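Local atomic coordinates of U4/U6 snRNA-associated-splicing factor PRP24 (Saccharomyces cerevisiae, PDB entry 4N0T), a protein that binds U6 snRNA, promotes the annealing of U6 with U4 snRNA and acts as a recycling factor of the spliceosome in yeast. Residues T280-F285 / M338-S343; I314-V317 / G322-I325. All coordinates share one frame; numbering follows the deposited sequence.

Contact 1 (T280-F285 / M338-S343)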
loop_
_atom_site.group_PDB
_atom_site.type_symbol
_atom_site.label_atom_id
_atom_site.label_comp_id
_atom_site.label_asym_id
_atom_site.label_seq_id
_atom_site.Cartn_x
_atom_site.Cartn_y
_atom_site.Cartn_z
ATOM N N THR A 280 7.870 -26.698 -3.401
ATOM C CA THR A 280 6.898 -26.107 -4.325
ATOM C C THR A 280 7.043 -24.582 -4.442
ATOM O O THR A 280 6.312 -23.944 -5.209
ATOM C CB THR A 280 5.444 -26.419 -3.928
ATOM O OG1 THR A 280 5.119 -25.745 -2.704
ATOM C CG2 THR A 280 5.232 -27.922 -3.762
ATOM N N LEU A 281 7.960 -24.000 -3.676
ATOM C CA LEU A 281 8.115 -22.540 -3.698
ATOM C C LEU A 281 9.499 -22.068 -4.136
ATOM O O LEU A 281 10.488 -22.805 -4.045
ATOM C CB LEU A 281 7.764 -21.930 -2.334
ATOM C CG LEU A 281 8.632 -22.241 -1.104
ATOM C CD1 LEU A 281 9.839 -21.312 -1.008
ATOM C CD2 LEU A 281 7.805 -22.150 0.176
ATOM N N ILE A 282 9.566 -20.822 -4.593
ATOM C CA ILE A 282 10.844 -20.159 -4.810
ATOM C C ILE A 282 10.758 -18.753 -4.229
ATOM O O ILE A 282 9.665 -18.249 -3.964
ATOM C CB ILE A 282 11.204 -20.037 -6.310
ATOM C CG1 ILE A 282 10.289 -19.022 -7.001
ATOM C CG2 ILE A 282 11.155 -21.405 -7.007
ATOM C CD1 ILE A 282 10.661 -18.774 -8.461
ATOM N N CYS A 283 11.910 -18.127 -4.017
ATOM C CA CYS A 283 11.940 -16.739 -3.602
ATOM C C CYS A 283 12.514 -15.912 -4.728
ATOM O O CYS A 283 13.390 -16.378 -5.459
ATOM C CB CYS A 283 12.828 -16.567 -2.375
ATOM S SG CYS A 283 12.130 -17.347 -0.896
ATOM N N LEU A 284 12.007 -14.693 -4.869
ATOM C CA LEU A 284 12.584 -13.707 -5.781
ATOM C C LEU A 284 13.126 -12.555 -4.946
ATOM O O LEU A 284 12.482 -12.112 -4.005
ATOM C CB LEU A 284 11.511 -13.176 -6.734
ATOM C CG LEU A 284 10.878 -14.194 -7.684
ATOM C CD1 LEU A 284 9.927 -13.485 -8.643
ATOM C CD2 LEU A 284 11.959 -14.964 -8.482
ATOM N N PHE A 285 14.315 -12.065 -5.284
ATOM C CA PHE A 285 14.953 -11.014 -4.498
ATOM C C PHE A 285 16.113 -10.462 -5.326
ATOM O O PHE A 285 16.578 -11.153 -6.230
ATOM C CB PHE A 285 15.483 -11.605 -3.185
ATOM C CG PHE A 285 16.336 -12.836 -3.364
ATOM C CD1 PHE A 285 15.757 -14.091 -3.475
ATOM C CD2 PHE A 285 17.726 -12.733 -3.408
ATOM C CE1 PHE A 285 16.534 -15.229 -3.632
ATOM C CE2 PHE A 285 18.504 -13.865 -3.559
ATOM C CZ PHE A 285 17.917 -15.110 -3.672
ATOM N N MET A 338 15.009 -21.864 -12.459
ATOM C CA MET A 338 15.956 -21.654 -13.553
ATOM C C MET A 338 15.618 -20.436 -14.421
ATOM O O MET A 338 16.480 -19.592 -14.690
ATOM C CB MET A 338 16.019 -22.910 -14.426
ATOM C CG MET A 338 16.917 -22.740 -15.629
ATOM S SD MET A 338 16.748 -24.116 -16.786
ATOM C CE MET A 338 17.254 -25.499 -15.759
ATOM N N ILE A 339 14.369 -20.365 -14.874
ATOM C CA ILE A 339 13.921 -19.277 -15.741
ATOM C C ILE A 339 14.039 -17.902 -15.077
ATOM O O ILE A 339 14.472 -16.931 -15.693
ATOM C CB ILE A 339 12.461 -19.504 -16.207
ATOM C CG1 ILE A 339 12.390 -20.631 -17.245
ATOM C CG2 ILE A 339 11.865 -18.230 -16.798
ATOM C CD1 ILE A 339 10.966 -20.946 -17.699
ATOM N N LEU A 340 13.648 -17.805 -13.812
ATOM C CA LEU A 340 13.577 -16.482 -13.197
ATOM C C LEU A 340 14.920 -15.901 -12.764
ATOM O O LEU A 340 15.070 -14.682 -12.686
ATOM C CB LEU A 340 12.593 -16.493 -12.012
ATOM C CG LEU A 340 11.138 -16.527 -12.487
ATOM C CD1 LEU A 340 10.180 -16.771 -11.338
ATOM C CD2 LEU A 340 10.810 -15.220 -13.170
ATOM N N ASN A 341 15.894 -16.759 -12.464
ATOM C CA ASN A 341 17.166 -16.263 -11.945
ATOM C C ASN A 341 17.864 -15.451 -13.025
ATOM O O ASN A 341 18.156 -15.971 -14.108
ATOM C CB ASN A 341 18.068 -17.407 -11.484
ATOM C CG ASN A 341 19.264 -16.921 -10.682
ATOM O OD1 ASN A 341 19.137 -16.071 -9.795
ATOM N ND2 ASN A 341 20.444 -17.450 -11.002
ATOM N N GLY A 342 18.110 -14.177 -12.750
ATOM C CA GLY A 342 18.755 -13.319 -13.725
ATOM C C GLY A 342 17.816 -12.606 -14.689
ATOM O O GLY A 342 18.260 -11.821 -15.542
ATOM N N SER A 343 16.519 -12.872 -14.573
ATOM C CA SER A 343 15.527 -12.145 -15.358
ATOM C C SER A 343 15.461 -10.683 -14.898
ATOM O O SER A 343 16.047 -10.318 -13.873
ATOM C CB SER A 343 14.158 -12.805 -15.227
ATOM O OG SER A 343 13.668 -12.659 -13.910
#
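Leu-340, in the last turn of helix 330-340, directs its side chain at strand 281-285 and meets Ile-282 and Leu-284, two residues of the strand separated by Cys-283, whose side chains extend from the same face. Its CD1 methyl does most of the work, with CD1 of Ile-282 at 3.5 Å and CD2 of Leu-284 at 3.8 Å. Against each of the two strand side chains Leu-340 crosses at about a right angle. Ile-282 meets it through terminal methyls alone, whereas CD2 of Leu-284 lies against both CD1 and CB of Leu-340, the latter at 3.9 Å. Ile-282 reaches the helix because CG1 sits between its backbone N and carbonyl carbon (chi1 70°) and the chain then runs on extended to CD1. No hydrogen bond joins the segments; the contact is small, wholly apolar and buried, and Phe-299 and Leu-300 of helix 293-302 also pack on Leu-340. Just beyond, a type II turn from Leu-340 to Ser-343 leads out of the helix. The carbonyl O of Leu-340 accepts two bonds there, from N of Ser-343 and, at 2.7 Å, from its OG, which lies 17° off the carbonyl plane. A helix seated by apolar side chains on the central first strand of a beta-alpha-beta-beta-alpha-beta sheet is characteristic of the RNA recognition motif, here the occluded one of Prp24.

Contact 2 (I314-V317 / G322-I325)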
loop_
_atom_site.group_PDB
_atom_site.type_symbol
_atom_site.label_atom_id
_atom_site.label_comp_id
_atom_site.label_asym_id
_atom_site.label_seq_id
_atom_site.Cartn_x
_atom_site.Cartn_y
_atom_site.Cartn_z
ATOM N N ILE A 314 1.301 -15.696 -3.860
ATOM C CA ILE A 314 2.492 -14.839 -3.788
ATOM C C ILE A 314 2.461 -14.053 -2.473
ATOM O O ILE A 314 1.475 -13.367 -2.177
ATOM C CB ILE A 314 2.571 -13.856 -4.973
ATOM C CG1 ILE A 314 2.623 -14.624 -6.305
ATOM C CG2 ILE A 314 3.810 -12.952 -4.842
ATOM C CD1 ILE A 314 2.663 -13.719 -7.543
ATOM N N LEU A 315 3.542 -14.151 -1.704
ATOM C CA LEU A 315 3.639 -13.532 -0.385
ATOM C C LEU A 315 4.865 -12.631 -0.336
ATOM O O LEU A 315 5.947 -13.008 -0.800
ATOM C CB LEU A 315 3.780 -14.614 0.691
ATOM C CG LEU A 315 2.697 -15.690 0.669
ATOM C CD1 LEU A 315 3.019 -16.807 1.634
ATOM C CD2 LEU A 315 1.382 -15.063 1.041
ATOM N N LEU A 316 4.717 -11.446 0.241
ATOM C CA LEU A 316 5.884 -10.582 0.405
ATOM C C LEU A 316 6.662 -10.955 1.659
ATOM O O LEU A 316 6.083 -11.367 2.691
ATOM C CB LEU A 316 5.482 -9.112 0.487
ATOM C CG LEU A 316 4.732 -8.506 -0.684
ATOM C CD1 LEU A 316 4.588 -7.018 -0.410
ATOM C CD2 LEU A 316 5.494 -8.737 -2.014
ATOM N N VAL A 317 7.980 -10.851 1.560
ATOM C CA VAL A 317 8.861 -11.025 2.707
ATOM C C VAL A 317 9.801 -9.814 2.686
ATOM O O VAL A 317 10.998 -9.924 2.370
ATOM C CB VAL A 317 9.665 -12.348 2.619
ATOM C CG1 VAL A 317 10.441 -12.580 3.909
ATOM C CG2 VAL A 317 8.740 -13.538 2.373
ATOM N N GLY A 322 12.334 -9.511 -0.362
ATOM C CA GLY A 322 11.934 -10.577 -1.263
ATOM C C GLY A 322 10.449 -10.883 -1.324
ATOM O O GLY A 322 9.622 -10.199 -0.717
ATOM N N ALA A 323 10.119 -11.897 -2.114
ATOM C CA ALA A 323 8.762 -12.418 -2.194
ATOM C C ALA A 323 8.866 -13.920 -2.366
ATOM O O ALA A 323 9.828 -14.430 -2.959
ATOM C CB ALA A 323 8.005 -11.791 -3.366
ATOM N N ILE A 324 7.882 -14.622 -1.819
ATOM C CA ILE A 324 7.768 -16.060 -1.992
ATOM C C ILE A 324 6.695 -16.333 -3.029
ATOM O O ILE A 324 5.594 -15.765 -2.978
ATOM C CB ILE A 324 7.366 -16.740 -0.686
ATOM C CG1 ILE A 324 8.503 -16.600 0.333
ATOM C CG2 ILE A 324 7.023 -18.215 -0.933
ATOM C CD1 ILE A 324 8.123 -17.049 1.755
ATOM N N ILE A 325 7.032 -17.181 -3.997
ATOM C CA ILE A 325 6.062 -17.613 -4.990
ATOM C C ILE A 325 5.826 -19.094 -4.770
ATOM O O ILE A 325 6.761 -19.891 -4.847
ATOM C CB ILE A 325 6.589 -17.451 -6.420
ATOM C CG1 ILE A 325 7.285 -16.096 -6.614
ATOM C CG2 ILE A 325 5.436 -17.641 -7.416
ATOM C CD1 ILE A 325 6.361 -14.914 -6.546
#
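The peptide groups of Leu-315 and Ile-324 are joined by two hydrogen bonds, and side chains occupy the two faces of the sheet they build: Ile-314, Leu-316, Ala-323 and Ile-325 on one, Leu-315, Val-317 and Ile-324 on the other. In this pair Leu-315 N reaches Ile-324 O at 2.9 Å, and Ile-324 N meets Leu-315 O at 2.7 Å. At Val-317 and Gly-322 both bonds persist, but each donor stands well above the acceptor's carbonyl plane, by 45° for Val-317 N and 50° for Gly-322 N. This antiparallel hairpin supplies the second and third strands of the RNA recognition motif, with 311-317 outermost in the chain's sheet. On the face of Ile-314 and Ile-325, these two side chains run alongside each other in the same direction; CD1 of Ile-325 touches CG2 of Ile-314 at 3.6 Å, and Ile-296 of helix 293-302 packs on both. On the face of Leu-315 and Val-317, Val-317 and Ile-324 cross at a slant. CG1 of Val-317 is anti to the backbone N (chi1 -173°), which leaves CG2 beside that N, where it meets CD1 of Ile-324 at 3.6 Å, while helix 258-270 covers Leu-315 and Val-317 through Val-266, Leu-269 and Leu-270.

Within the occluded RNA recognition motif, strand 281-285 comes first and contributes one side of contact 1. The chain then passes through helix 293-302 into strand 311-317, turns, and returns as strand 322-327, so that contact 2 closes a short hairpin. Helix 330-340 follows directly and ends against strand 281-285, where contact 1 closes the much longer loop that contains the hairpin; the two loops nest without crossing. The contacts also share a sheet, since strand 322-327 lies between 311-317 and 281-285, and Ile-282 O and Ile-325 N probably hydrogen-bond at 2.8 Å. Contact 2 thus carries the sheet out to its edge strand 311-317, whereas contact 1 ties a helix onto its face.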